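Local coordinates for putative cytoplasmic protein (Salmonella enterica subsp. enterica serovar Typhimurium, PDB 4J32) that probably cleaves peptidoglycan as a papain-like NlpC/P60 amidase effector (Tae4) of the type VI secretion system and is held here in complex with its immunity protein Tai4, at residues L24-V29 against H139-N144; A34-I39 against C57-S62; Y63-T68 against N94-Y99; D98-T103 against I125-G130; P114-F119 against S146-Q151. All coordinates share one frame; numbering follows the deposited sequence.

Interaction 1. Residues L24-V29 against H139-N144; sequences LAFRKV and HVTLWN
Phe26 and Leu142 meet where helix 19-28 lies against strand 138-143, at one margin of the central antiparallel sheet. The aliphatic part of the contact is made by Leu142 CD1, 3.7 Å from Phe26 CB, at the root of the aromatic side chain rather than on its ring. The two side chains slide past one another in opposite directions, which brings Leu142 CG to 4.1 Å from Phe26 CD1. Farther out, the ring reaches Thr141, the two side chains crossing at about a right angle; Phe26 CZ lies 3.6 Å from Thr141 OG1. Phe26 can reach this far because its CG stands anti to the backbone N (chi1 -167°), sending the ring from the helix across to two consecutive residues of the strand. Thr141 likewise carries its hydroxyl anti to the backbone N, and there OG1 has weak hydrogen bonds to Ser149 and to Asp150. A second shell fixes the strand: Thr141 pairs through its backbone with Ile126, Leu142 N donates to Ser149 OG, and His139 NE2 is hydrogen-bonded to Asp150 OD2. Arg60 of helix 57-67 also packs on Phe26. No hydrogen bond joins the two segments, and all three touching residues are buried. The cohesion of this contact is therefore van der Waals and hydrophobic in nature, with the polar atom that the strand sets beside the ring, Thr141 OG1, served weakly by the 146-151 loop and not by the helix.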
# COMPACT_ATOMS: atom_id res chain seq x y z
N LEU A 24 -22.83 15.97 -29.80
CA LEU A 24 -21.64 16.65 -30.29
C LEU A 24 -20.71 17.04 -29.14
O LEU A 24 -19.49 16.86 -29.21
CB LEU A 24 -22.08 17.90 -31.08
CG LEU A 24 -21.06 18.85 -31.70
CD1 LEU A 24 -21.82 19.72 -32.73
CD2 LEU A 24 -20.34 19.74 -30.67
N ALA A 25 -21.27 17.65 -28.11
CA ALA A 25 -20.43 18.15 -27.01
C ALA A 25 -19.74 16.96 -26.28
O ALA A 25 -18.56 17.01 -25.96
CB ALA A 25 -21.28 18.95 -26.01
N PHE A 26 -20.50 15.89 -26.07
CA PHE A 26 -19.94 14.69 -25.40
C PHE A 26 -18.69 14.18 -26.12
O PHE A 26 -17.69 13.83 -25.48
CB PHE A 26 -20.98 13.58 -25.28
CG PHE A 26 -20.56 12.46 -24.33
CD1 PHE A 26 -21.00 12.44 -23.01
CD2 PHE A 26 -19.65 11.48 -24.76
CE1 PHE A 26 -20.60 11.41 -22.12
CE2 PHE A 26 -19.23 10.44 -23.88
CZ PHE A 26 -19.70 10.43 -22.57
N ARG A 27 -18.75 14.11 -27.46
CA ARG A 27 -17.62 13.66 -28.25
C ARG A 27 -16.33 14.44 -27.96
O ARG A 27 -15.25 13.85 -27.94
CB ARG A 27 -17.96 13.72 -29.74
CG ARG A 27 -16.89 13.14 -30.65
CD ARG A 27 -17.28 13.26 -32.12
NE ARG A 27 -18.43 12.43 -32.45
CZ ARG A 27 -19.60 12.91 -32.86
NH1 ARG A 27 -19.79 14.22 -33.01
NH2 ARG A 27 -20.57 12.06 -33.17
N LYS A 28 -16.45 15.75 -27.70
CA LYS A 28 -15.26 16.59 -27.46
C LYS A 28 -14.48 16.12 -26.24
O LYS A 28 -13.28 16.38 -26.13
CB LYS A 28 -15.63 18.07 -27.27
CG LYS A 28 -16.54 18.69 -28.37
CD LYS A 28 -16.14 18.38 -29.80
CE LYS A 28 -14.90 19.12 -30.25
NZ LYS A 28 -14.69 18.91 -31.74
N VAL A 29 -15.18 15.46 -25.33
CA VAL A 29 -14.54 14.97 -24.09
C VAL A 29 -14.57 13.45 -23.94
O VAL A 29 -14.33 12.94 -22.85
CB VAL A 29 -15.14 15.68 -22.82
CG1 VAL A 29 -14.75 17.16 -22.81
CG2 VAL A 29 -16.68 15.50 -22.73
N HIS A 139 -23.69 4.71 -13.45
CA HIS A 139 -23.04 5.41 -14.56
C HIS A 139 -24.09 6.34 -15.16
O HIS A 139 -25.30 6.07 -15.07
CB HIS A 139 -22.57 4.41 -15.63
CG HIS A 139 -21.53 4.96 -16.55
ND1 HIS A 139 -20.24 5.25 -16.13
CD2 HIS A 139 -21.58 5.28 -17.86
CE1 HIS A 139 -19.55 5.73 -17.15
NE2 HIS A 139 -20.34 5.76 -18.21
N VAL A 140 -23.62 7.45 -15.74
CA VAL A 140 -24.48 8.43 -16.41
C VAL A 140 -23.82 8.74 -17.74
O VAL A 140 -22.62 9.05 -17.78
CB VAL A 140 -24.55 9.81 -15.68
CG1 VAL A 140 -25.74 10.65 -16.22
CG2 VAL A 140 -24.60 9.67 -14.18
N THR A 141 -24.59 8.65 -18.83
CA THR A 141 -24.03 8.92 -20.16
C THR A 141 -25.15 9.32 -21.15
O THR A 141 -26.30 9.50 -20.73
CB THR A 141 -23.18 7.72 -20.69
OG1 THR A 141 -22.42 8.12 -21.85
CG2 THR A 141 -24.04 6.53 -21.01
N LEU A 142 -24.81 9.48 -22.42
CA LEU A 142 -25.83 9.71 -23.45
C LEU A 142 -26.10 8.42 -24.19
O LEU A 142 -25.25 7.52 -24.24
CB LEU A 142 -25.39 10.80 -24.44
CG LEU A 142 -25.05 12.16 -23.82
CD1 LEU A 142 -24.68 13.08 -24.94
CD2 LEU A 142 -26.24 12.72 -23.05
N TRP A 143 -27.30 8.34 -24.75
CA TRP A 143 -27.79 7.15 -25.43
C TRP A 143 -28.51 7.63 -26.68
O TRP A 143 -29.39 8.51 -26.60
CB TRP A 143 -28.74 6.39 -24.47
CG TRP A 143 -29.56 5.31 -25.09
CD1 TRP A 143 -30.88 5.39 -25.47
CD2 TRP A 143 -29.13 3.98 -25.42
NE1 TRP A 143 -31.30 4.18 -26.00
CE2 TRP A 143 -30.25 3.31 -25.97
CE3 TRP A 143 -27.92 3.28 -25.27
CZ2 TRP A 143 -30.18 1.97 -26.40
CZ3 TRP A 143 -27.86 1.96 -25.69
CH2 TRP A 143 -28.98 1.32 -26.24
N ASN A 144 -28.16 7.07 -27.84
CA ASN A 144 -28.76 7.55 -29.09
C ASN A 144 -29.85 6.64 -29.66
O ASN A 144 -30.21 6.76 -30.84
CB ASN A 144 -27.68 7.83 -30.14
CG ASN A 144 -27.10 6.55 -30.72
OD1 ASN A 144 -27.41 5.45 -30.25
ND2 ASN A 144 -26.24 6.69 -31.73

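Interaction 2. Residues A34-I39 against C57-S62; sequences ADVGSI and CPIRMS
Two helices of the N-terminal half, 33-40 and 57-67, pack here through a small buried interface in what is probably the helical part of a papain-like fold. Val36 and Arg60 mark the closest backbone approach, their CA atoms 8.0 Å apart. The apolar touch is made by branch methyls, Val36 CG1 lying 3.9 Å from Ile59 CG2, and the two side chains cross obliquely. Each of these methyls stands anti to its own main-chain nitrogen (chi1 174° in Val36), which turns the two methyls toward each other between the helices. The other valine methyl, CG2, lies beside the Arg60 side chain, 4.4 Å from Arg60 NE. That arginine is extended from CA to NE, and its guanidinium is spent on main-chain carbonyls: NH2 donates to His31 O and NE to Val29 O, tying the turn between helices 19-28 and 33-40 to helix 57-67. Inside the latter helix Ser62 OG donates to Pro58 O at 2.9 Å, while Ser62 N reaches the same oxygen from the opposite face of its plane. Cys57, the first residue of this helix, touches His139 of strand 138-143, consistent with the layout of papain-like NlpC/P60 peptidases, in which a cysteine at a helix start faces a strand histidine.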
# COMPACT_ATOMS: atom_id res chain seq x y z
N ALA A 34 -7.01 11.97 -18.51
CA ALA A 34 -5.89 12.90 -18.69
C ALA A 34 -6.21 13.91 -19.80
O ALA A 34 -6.02 15.12 -19.62
CB ALA A 34 -4.56 12.18 -18.99
N ASP A 35 -6.72 13.42 -20.93
CA ASP A 35 -7.03 14.29 -22.06
C ASP A 35 -8.19 15.25 -21.73
O ASP A 35 -8.16 16.42 -22.12
CB ASP A 35 -7.31 13.47 -23.33
CG ASP A 35 -6.03 12.92 -23.97
OD1 ASP A 35 -4.90 13.33 -23.61
OD2 ASP A 35 -6.15 12.07 -24.86
N VAL A 36 -9.20 14.75 -21.02
CA VAL A 36 -10.33 15.56 -20.54
C VAL A 36 -9.82 16.74 -19.70
O VAL A 36 -10.29 17.88 -19.87
CB VAL A 36 -11.33 14.71 -19.72
CG1 VAL A 36 -12.43 15.58 -19.08
CG2 VAL A 36 -11.96 13.65 -20.63
N GLY A 37 -8.85 16.47 -18.84
CA GLY A 37 -8.22 17.51 -18.02
C GLY A 37 -7.56 18.57 -18.88
O GLY A 37 -7.70 19.76 -18.60
N SER A 38 -6.86 18.15 -19.94
CA SER A 38 -6.19 19.09 -20.84
C SER A 38 -7.20 19.96 -21.58
O SER A 38 -6.97 21.16 -21.78
CB SER A 38 -5.34 18.35 -21.88
OG SER A 38 -4.25 17.70 -21.26
N ILE A 39 -8.29 19.33 -21.99
CA ILE A 39 -9.34 19.97 -22.77
C ILE A 39 -10.07 21.04 -21.94
O ILE A 39 -10.30 22.16 -22.43
CB ILE A 39 -10.33 18.91 -23.32
CG1 ILE A 39 -9.62 18.07 -24.41
CG2 ILE A 39 -11.64 19.54 -23.86
CD1 ILE A 39 -10.37 16.75 -24.70
N CYS A 57 -16.63 10.19 -16.05
CA CYS A 57 -18.07 10.10 -16.26
C CYS A 57 -18.84 11.41 -15.90
O CYS A 57 -19.44 12.02 -16.79
CB CYS A 57 -18.66 8.86 -15.58
SG CYS A 57 -20.46 8.96 -15.39
N PRO A 58 -18.79 11.86 -14.62
CA PRO A 58 -19.58 13.06 -14.31
C PRO A 58 -19.03 14.35 -14.90
O PRO A 58 -19.79 15.31 -15.12
CB PRO A 58 -19.57 13.10 -12.77
CG PRO A 58 -18.31 12.39 -12.38
CD PRO A 58 -18.15 11.29 -13.42
N ILE A 59 -17.73 14.37 -15.17
CA ILE A 59 -17.10 15.54 -15.75
C ILE A 59 -17.54 15.67 -17.21
O ILE A 59 -17.81 16.78 -17.69
CB ILE A 59 -15.56 15.47 -15.62
CG1 ILE A 59 -15.17 15.35 -14.13
CG2 ILE A 59 -14.89 16.73 -16.28
CD1 ILE A 59 -13.66 15.05 -13.84
N ARG A 60 -17.64 14.54 -17.92
CA ARG A 60 -18.14 14.62 -19.30
C ARG A 60 -19.59 15.10 -19.35
O ARG A 60 -19.94 15.93 -20.19
CB ARG A 60 -18.00 13.30 -20.04
CG ARG A 60 -16.57 12.72 -20.15
CD ARG A 60 -16.59 11.46 -21.03
NE ARG A 60 -15.28 10.84 -21.11
CZ ARG A 60 -14.95 9.69 -20.52
NH1 ARG A 60 -15.85 9.00 -19.80
NH2 ARG A 60 -13.72 9.23 -20.64
N MET A 61 -20.43 14.58 -18.46
CA MET A 61 -21.83 15.02 -18.39
C MET A 61 -21.94 16.51 -18.03
O MET A 61 -22.77 17.24 -18.57
CB MET A 61 -22.61 14.13 -17.42
CG MET A 61 -22.98 12.75 -18.00
SD MET A 61 -23.88 12.85 -19.57
CE MET A 61 -25.35 13.77 -19.06
N SER A 62 -21.07 16.96 -17.12
CA SER A 62 -21.02 18.39 -16.80
C SER A 62 -20.66 19.23 -18.03
O SER A 62 -21.26 20.28 -18.29
CB SER A 62 -20.01 18.65 -15.67
OG SER A 62 -20.44 18.02 -14.47

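Interaction 3. Residues Y63-T68 against N94-Y99; sequences YVLNAT and NDMIDY
Segments 63-68 and 94-99, on helices 57-67 and 93-103, are well apart, the closest CA atoms across them, those of Leu65 and Met96, being 10.8 Å from each other, so side chains have to span the distance. Leu65 does so with one methyl: CD1 lies 3.8 Å from Tyr99 CE2 and 4.2 Å from Met96 CE. The leucine and the tyrosine run past each other in opposite directions. The methyl meets the CD2-CE2 side of the ring, 4.2 Å from Tyr99 CD2. On the facing helix Met96 and Tyr99 sit three residues apart, nearly one turn, and both extend CG anti to the backbone N (chi1 178° for Tyr99), bringing thioether and ring over to the same leucine. Met96 then bends at chi2 and chi3, and its methyl also touches Pro58, Met61 and Ser62, earlier residues of the helix that carries Leu65. Tyr99 has a further neighbour in Ile90 of strand 88-90, and a molecule of 2-ethoxyethanol, probably from the crystallisation liquor, lies about 4 Å from its side chain. Where helix 57-67 runs out, Thr68 OG1 donates to Val64 O at 2.8 Å. With all three touching residues buried and no hydrogen bond across it, the contact between the two segments rests on dispersion and, probably, the exclusion of water.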
# COMPACT_ATOMS: atom_id res chain seq x y z
N TYR A 63 -19.67 18.78 -18.78
CA TYR A 63 -19.29 19.45 -20.02
C TYR A 63 -20.50 19.57 -20.97
O TYR A 63 -20.76 20.65 -21.50
CB TYR A 63 -18.12 18.71 -20.68
CG TYR A 63 -17.60 19.36 -21.95
CD1 TYR A 63 -16.54 20.27 -21.90
CD2 TYR A 63 -18.14 19.03 -23.20
CE1 TYR A 63 -16.05 20.86 -23.06
CE2 TYR A 63 -17.65 19.61 -24.39
CZ TYR A 63 -16.61 20.52 -24.30
OH TYR A 63 -16.09 21.11 -25.44
N VAL A 64 -21.23 18.47 -21.16
CA VAL A 64 -22.45 18.48 -21.99
C VAL A 64 -23.42 19.57 -21.55
O VAL A 64 -23.91 20.37 -22.36
CB VAL A 64 -23.14 17.08 -21.96
CG1 VAL A 64 -24.59 17.15 -22.54
CG2 VAL A 64 -22.28 16.03 -22.68
N LEU A 65 -23.73 19.60 -20.26
CA LEU A 65 -24.68 20.60 -19.75
C LEU A 65 -24.15 22.03 -19.94
O LEU A 65 -24.88 22.93 -20.41
CB LEU A 65 -24.98 20.32 -18.27
CG LEU A 65 -25.66 18.96 -18.02
CD1 LEU A 65 -25.57 18.61 -16.54
CD2 LEU A 65 -27.12 18.99 -18.48
N ASN A 66 -22.89 22.23 -19.60
CA ASN A 66 -22.28 23.55 -19.76
C ASN A 66 -22.25 23.99 -21.20
O ASN A 66 -22.48 25.16 -21.49
CB ASN A 66 -20.87 23.60 -19.15
CG ASN A 66 -20.91 23.55 -17.64
OD1 ASN A 66 -21.84 24.07 -17.02
ND2 ASN A 66 -19.92 22.91 -17.03
N ALA A 67 -22.03 23.04 -22.11
CA ALA A 67 -21.86 23.36 -23.53
C ALA A 67 -23.13 23.61 -24.33
O ALA A 67 -23.09 24.26 -25.39
CB ALA A 67 -20.99 22.30 -24.21
N THR A 68 -24.26 23.11 -23.82
CA THR A 68 -25.51 23.13 -24.55
C THR A 68 -26.45 24.21 -24.04
O THR A 68 -27.59 24.26 -24.44
CB THR A 68 -26.20 21.76 -24.49
OG1 THR A 68 -26.38 21.37 -23.11
CG2 THR A 68 -25.39 20.71 -25.24
N ASN A 94 -22.57 9.97 -8.09
CA ASN A 94 -23.78 10.04 -7.29
C ASN A 94 -24.38 11.47 -7.35
O ASN A 94 -25.60 11.65 -7.37
CB ASN A 94 -23.51 9.61 -5.84
CG ASN A 94 -23.62 8.09 -5.63
OD1 ASN A 94 -24.17 7.37 -6.48
ND2 ASN A 94 -23.14 7.60 -4.47
N ASP A 95 -23.49 12.46 -7.35
CA ASP A 95 -23.90 13.87 -7.40
C ASP A 95 -24.50 14.21 -8.75
O ASP A 95 -25.52 14.89 -8.82
CB ASP A 95 -22.74 14.83 -7.10
CG ASP A 95 -22.46 14.97 -5.62
OD1 ASP A 95 -23.25 14.44 -4.78
OD2 ASP A 95 -21.45 15.62 -5.28
N MET A 96 -23.91 13.70 -9.82
CA MET A 96 -24.42 13.98 -11.16
C MET A 96 -25.80 13.37 -11.32
O MET A 96 -26.72 14.02 -11.86
CB MET A 96 -23.49 13.45 -12.26
CG MET A 96 -24.08 13.60 -13.69
SD MET A 96 -24.63 15.28 -14.15
CE MET A 96 -23.12 16.24 -14.09
N ILE A 97 -25.96 12.15 -10.82
CA ILE A 97 -27.28 11.49 -10.84
C ILE A 97 -28.32 12.33 -10.10
O ILE A 97 -29.42 12.59 -10.64
CB ILE A 97 -27.19 10.05 -10.27
CG1 ILE A 97 -26.36 9.19 -11.23
CG2 ILE A 97 -28.62 9.45 -10.15
CD1 ILE A 97 -26.03 7.77 -10.70
N ASP A 98 -27.98 12.77 -8.90
CA ASP A 98 -28.92 13.55 -8.08
C ASP A 98 -29.22 14.90 -8.73
O ASP A 98 -30.37 15.37 -8.70
CB ASP A 98 -28.38 13.75 -6.67
CG ASP A 98 -28.48 12.49 -5.83
OD1 ASP A 98 -29.40 11.66 -6.05
OD2 ASP A 98 -27.63 12.35 -4.93
N TYR A 99 -28.19 15.51 -9.33
CA TYR A 99 -28.34 16.79 -10.04
C TYR A 99 -29.39 16.68 -11.15
O TYR A 99 -30.30 17.51 -11.25
CB TYR A 99 -26.99 17.26 -10.63
CG TYR A 99 -27.12 18.57 -11.42
CD1 TYR A 99 -26.98 19.81 -10.78
CD2 TYR A 99 -27.42 18.55 -12.79
CE1 TYR A 99 -27.11 21.03 -11.52
CE2 TYR A 99 -27.56 19.76 -13.52
CZ TYR A 99 -27.39 20.98 -12.88
OH TYR A 99 -27.54 22.13 -13.61

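Interaction 4. Residues D98-T103 against I125-G130; sequences DYLTHT and IIVVKG
Leu100 turns from helix 93-103 toward strand 124-131 and meets Ile125 with both of its methyls. CD1 lies 4.0 Å from Ile125 CG2, while CD2 comes to 4.2 Å from Ile125 CD1, so the forked end of the leucine is matched against both branches of the isoleucine. The torsions explain the pairing: Leu100 CG stands anti to the carbonyl carbon (chi1 -63°), and Ile125 holds CG1 in the same way, which leaves its CG2 anti to the main-chain nitrogen. Val127, two residues along on the same face of the strand, receives Leu100 CD1 more loosely, at 4.5 Å from Val127 CG2. Val140 and Trp171, from the strands flanking 124-131 in the sheet, also touch Leu100. Toward the outer side of the helix, His102 ND1 donates to Asp98 O at 2.9 Å, with the acceptor nearly in the ring plane; His102 N reaches that oxygen from the opposite face of the carbonyl plane. At the next residue, Thr103 OG1 is bonded to Tyr99 O, and its CG2 methyl sits 3.7 Å above the centre of the Tyr99 ring. A helix laid by its apolar face on alternate residues of an antiparallel strand is the helix-on-sheet packing of an α+β fold, here consistent with the papain-like one.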
# COMPACT_ATOMS: atom_id res chain seq x y z
N ASP A 98 -27.98 12.77 -8.90
CA ASP A 98 -28.92 13.55 -8.08
C ASP A 98 -29.22 14.90 -8.73
O ASP A 98 -30.37 15.37 -8.70
CB ASP A 98 -28.38 13.75 -6.67
CG ASP A 98 -28.48 12.49 -5.83
OD1 ASP A 98 -29.40 11.66 -6.05
OD2 ASP A 98 -27.63 12.35 -4.93
N TYR A 99 -28.19 15.51 -9.33
CA TYR A 99 -28.34 16.79 -10.04
C TYR A 99 -29.39 16.68 -11.15
O TYR A 99 -30.30 17.51 -11.25
CB TYR A 99 -26.99 17.26 -10.63
CG TYR A 99 -27.12 18.57 -11.42
CD1 TYR A 99 -26.98 19.81 -10.78
CD2 TYR A 99 -27.42 18.55 -12.79
CE1 TYR A 99 -27.11 21.03 -11.52
CE2 TYR A 99 -27.56 19.76 -13.52
CZ TYR A 99 -27.39 20.98 -12.88
OH TYR A 99 -27.54 22.13 -13.61
N LEU A 100 -29.26 15.63 -11.96
CA LEU A 100 -30.22 15.42 -13.06
C LEU A 100 -31.64 15.16 -12.54
O LEU A 100 -32.59 15.70 -13.09
CB LEU A 100 -29.74 14.30 -13.99
CG LEU A 100 -28.41 14.62 -14.70
CD1 LEU A 100 -27.77 13.33 -15.16
CD2 LEU A 100 -28.59 15.58 -15.86
N THR A 101 -31.77 14.39 -11.47
CA THR A 101 -33.07 14.09 -10.85
C THR A 101 -33.76 15.40 -10.47
O THR A 101 -34.98 15.52 -10.61
CB THR A 101 -32.90 13.18 -9.61
OG1 THR A 101 -32.27 11.95 -10.00
CG2 THR A 101 -34.24 12.87 -8.97
N HIS A 102 -32.98 16.39 -10.03
CA HIS A 102 -33.55 17.62 -9.52
C HIS A 102 -33.69 18.74 -10.54
O HIS A 102 -34.32 19.75 -10.25
CB HIS A 102 -32.80 18.09 -8.27
CG HIS A 102 -33.10 17.26 -7.06
ND1 HIS A 102 -32.36 16.15 -6.72
CD2 HIS A 102 -34.10 17.35 -6.15
CE1 HIS A 102 -32.87 15.60 -5.63
NE2 HIS A 102 -33.93 16.31 -5.27
N THR A 103 -33.12 18.56 -11.73
CA THR A 103 -33.15 19.59 -12.76
C THR A 103 -33.85 19.17 -14.06
O THR A 103 -34.31 20.04 -14.81
CB THR A 103 -31.70 20.10 -13.12
OG1 THR A 103 -30.96 19.03 -13.71
CG2 THR A 103 -30.96 20.58 -11.87
N ILE A 125 -30.44 11.33 -22.09
CA ILE A 125 -29.50 11.10 -21.01
C ILE A 125 -29.94 9.83 -20.26
O ILE A 125 -31.09 9.74 -19.83
CB ILE A 125 -29.46 12.30 -20.04
CG1 ILE A 125 -29.01 13.58 -20.76
CG2 ILE A 125 -28.57 11.98 -18.82
CD1 ILE A 125 -29.24 14.85 -19.94
N ILE A 126 -29.02 8.88 -20.11
CA ILE A 126 -29.32 7.62 -19.43
C ILE A 126 -28.53 7.48 -18.13
O ILE A 126 -27.33 7.79 -18.06
CB ILE A 126 -29.12 6.39 -20.37
CG1 ILE A 126 -29.71 5.11 -19.74
CG2 ILE A 126 -27.64 6.20 -20.75
CD1 ILE A 126 -30.15 4.10 -20.78
N VAL A 127 -29.21 7.02 -17.08
CA VAL A 127 -28.57 6.66 -15.83
C VAL A 127 -28.84 5.20 -15.59
O VAL A 127 -29.98 4.75 -15.75
CB VAL A 127 -29.14 7.50 -14.63
CG1 VAL A 127 -28.64 6.95 -13.27
CG2 VAL A 127 -28.74 8.97 -14.79
N VAL A 128 -27.80 4.45 -15.23
CA VAL A 128 -27.97 3.08 -14.78
C VAL A 128 -27.35 2.96 -13.39
O VAL A 128 -26.20 3.36 -13.18
CB VAL A 128 -27.33 2.07 -15.77
CG1 VAL A 128 -27.63 0.64 -15.36
CG2 VAL A 128 -27.80 2.33 -17.21
N LYS A 129 -28.12 2.45 -12.43
CA LYS A 129 -27.59 2.14 -11.11
C LYS A 129 -27.58 0.63 -10.99
O LYS A 129 -28.49 -0.06 -11.48
CB LYS A 129 -28.45 2.75 -10.01
CG LYS A 129 -28.39 4.30 -9.93
CD LYS A 129 -29.43 4.78 -8.90
CE LYS A 129 -29.46 6.31 -8.74
NZ LYS A 129 -30.89 6.82 -8.53
N GLY A 130 -26.56 0.10 -10.34
CA GLY A 130 -26.50 -1.34 -10.14
C GLY A 130 -25.37 -1.72 -9.22
O GLY A 130 -24.68 -0.85 -8.66

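Interaction 5. Residues P114-F119 against S146-Q151; sequences PKQSDF and SICSDQ
Gln116 and Gln151 point their amide ends at one another across two surface loops, the first preceding strand 124-131 and the second following strand 138-143. The side chains cross at a slant, and their amide planes are turned 31° apart. Gln116 NE2 faces Gln151 OE1 at 3.6 Å, a polar approach that is not a hydrogen bond. Gln116 leaves a short 3-10 turn and, extended beyond CG, carries its amide across the gap, where NE2 also comes to 4.3 Å from Cys148 SG. Gln151 instead bends at chi2 (129°) and folds back over its own turn, so that its OE1 accepts from Cys148 N at 3.0 Å. That bond is almost straight at the hydrogen, 177°, although the donor stands above the carbonyl plane of the amide. The type I turn from Cys148 to Gln151 is thus closed twice, by Gln151 N on Cys148 O and by this side-chain bond. The other loop is braced by Asp118 OD2, which accepts from Lys115 N at 2.9 Å. Cys148 and Gln116 both pack on Trp143 of strand 138-143, whose NE1 donates to Phe119 O. The contact is therefore probably a weak, electrostatic one: the two amides are favourably disposed, but Gln151 OE1 is engaged mainly within its own loop.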
# COMPACT_ATOMS: atom_id res chain seq x y z
N PRO A 114 -32.79 -3.44 -16.06
CA PRO A 114 -32.78 -3.01 -17.45
C PRO A 114 -31.77 -3.76 -18.33
O PRO A 114 -30.73 -4.24 -17.82
CB PRO A 114 -32.41 -1.54 -17.35
CG PRO A 114 -31.52 -1.47 -16.16
CD PRO A 114 -32.15 -2.43 -15.19
N LYS A 115 -32.11 -3.90 -19.61
CA LYS A 115 -31.19 -4.36 -20.65
C LYS A 115 -31.17 -3.26 -21.70
O LYS A 115 -32.11 -2.47 -21.81
CB LYS A 115 -31.68 -5.65 -21.32
CG LYS A 115 -32.38 -6.67 -20.44
CD LYS A 115 -32.98 -7.79 -21.29
CE LYS A 115 -34.16 -7.31 -22.15
NZ LYS A 115 -35.50 -7.35 -21.47
N GLN A 116 -30.10 -3.22 -22.50
CA GLN A 116 -29.99 -2.19 -23.53
C GLN A 116 -31.21 -2.18 -24.46
O GLN A 116 -31.67 -1.12 -24.87
CB GLN A 116 -28.70 -2.40 -24.33
CG GLN A 116 -27.45 -1.94 -23.59
CD GLN A 116 -26.31 -1.59 -24.53
OE1 GLN A 116 -26.15 -2.20 -25.58
NE2 GLN A 116 -25.54 -0.58 -24.15
N SER A 117 -31.73 -3.36 -24.77
CA SER A 117 -32.88 -3.50 -25.67
C SER A 117 -34.12 -2.72 -25.19
O SER A 117 -34.94 -2.30 -26.01
CB SER A 117 -33.18 -4.97 -25.94
OG SER A 117 -33.71 -5.63 -24.80
N ASP A 118 -34.23 -2.50 -23.87
CA ASP A 118 -35.36 -1.77 -23.27
C ASP A 118 -35.38 -0.29 -23.68
O ASP A 118 -36.40 0.39 -23.56
CB ASP A 118 -35.32 -1.85 -21.75
CG ASP A 118 -35.52 -3.27 -21.23
OD1 ASP A 118 -36.31 -4.04 -21.82
OD2 ASP A 118 -34.90 -3.60 -20.21
N PHE A 119 -34.24 0.21 -24.16
CA PHE A 119 -34.09 1.64 -24.45
C PHE A 119 -34.04 1.93 -25.93
O PHE A 119 -33.87 3.08 -26.34
CB PHE A 119 -32.88 2.22 -23.70
CG PHE A 119 -33.03 2.17 -22.22
CD1 PHE A 119 -33.63 3.22 -21.53
CD2 PHE A 119 -32.63 1.03 -21.51
CE1 PHE A 119 -33.80 3.15 -20.14
CE2 PHE A 119 -32.80 0.95 -20.13
CZ PHE A 119 -33.39 2.01 -19.44
N SER A 146 -29.42 3.34 -29.76
CA SER A 146 -28.68 2.14 -30.16
C SER A 146 -27.45 1.88 -29.29
O SER A 146 -27.15 0.73 -28.98
CB SER A 146 -28.19 2.28 -31.60
OG SER A 146 -29.27 2.49 -32.48
N ILE A 147 -26.72 2.94 -28.93
CA ILE A 147 -25.41 2.82 -28.26
C ILE A 147 -25.22 4.00 -27.30
O ILE A 147 -25.88 5.04 -27.48
CB ILE A 147 -24.20 2.81 -29.27
CG1 ILE A 147 -24.13 4.13 -30.06
CG2 ILE A 147 -24.23 1.58 -30.18
CD1 ILE A 147 -22.79 4.42 -30.77
N CYS A 148 -24.34 3.84 -26.32
CA CYS A 148 -23.97 4.96 -25.44
C CYS A 148 -22.88 5.78 -26.11
O CYS A 148 -22.15 5.27 -26.95
CB CYS A 148 -23.43 4.47 -24.10
SG CYS A 148 -24.64 3.52 -23.14
N SER A 149 -22.77 7.03 -25.70
CA SER A 149 -21.78 7.96 -26.27
C SER A 149 -20.35 7.58 -25.85
O SER A 149 -19.40 7.96 -26.53
CB SER A 149 -22.10 9.38 -25.83
OG SER A 149 -22.33 9.45 -24.43
N ASP A 150 -20.21 6.85 -24.74
CA ASP A 150 -18.88 6.39 -24.31
C ASP A 150 -18.70 4.89 -24.48
O ASP A 150 -17.82 4.29 -23.84
CB ASP A 150 -18.57 6.84 -22.87
CG ASP A 150 -19.62 6.39 -21.86
OD1 ASP A 150 -20.68 5.86 -22.25
OD2 ASP A 150 -19.37 6.59 -20.66
N GLN A 151 -19.51 4.28 -25.34
CA GLN A 151 -19.46 2.84 -25.56
C GLN A 151 -18.03 2.35 -25.80
O GLN A 151 -17.65 1.27 -25.36
CB GLN A 151 -20.40 2.40 -26.70
CG GLN A 151 -20.72 0.91 -26.64
CD GLN A 151 -22.21 0.60 -26.70
OE1 GLN A 151 -23.04 1.19 -25.98
NE2 GLN A 151 -22.56 -0.38 -27.53

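From the N terminus, helix 19-28 opens the long loop that interaction 1 closes on strand 138-143, and interactions 2, 3 and 4 all fall within it. Interaction 2 closes a short loop from helix 33-40 to helix 57-67. That helix continues into interaction 3, which ends on helix 93-103; interaction 4 starts there, sharing Asp98 and Tyr99, and ends on strand 124-131. Interaction 5 alternates with interactions 1 and 4 along the chain, joining the loops that follow the sheet's two outermost strands. Helices 57-67 and 93-103 thus give a second route from the N-terminal helices to the sheet, beside the direct one of interaction 1; interactions 1 and 4 use neighbouring strands there.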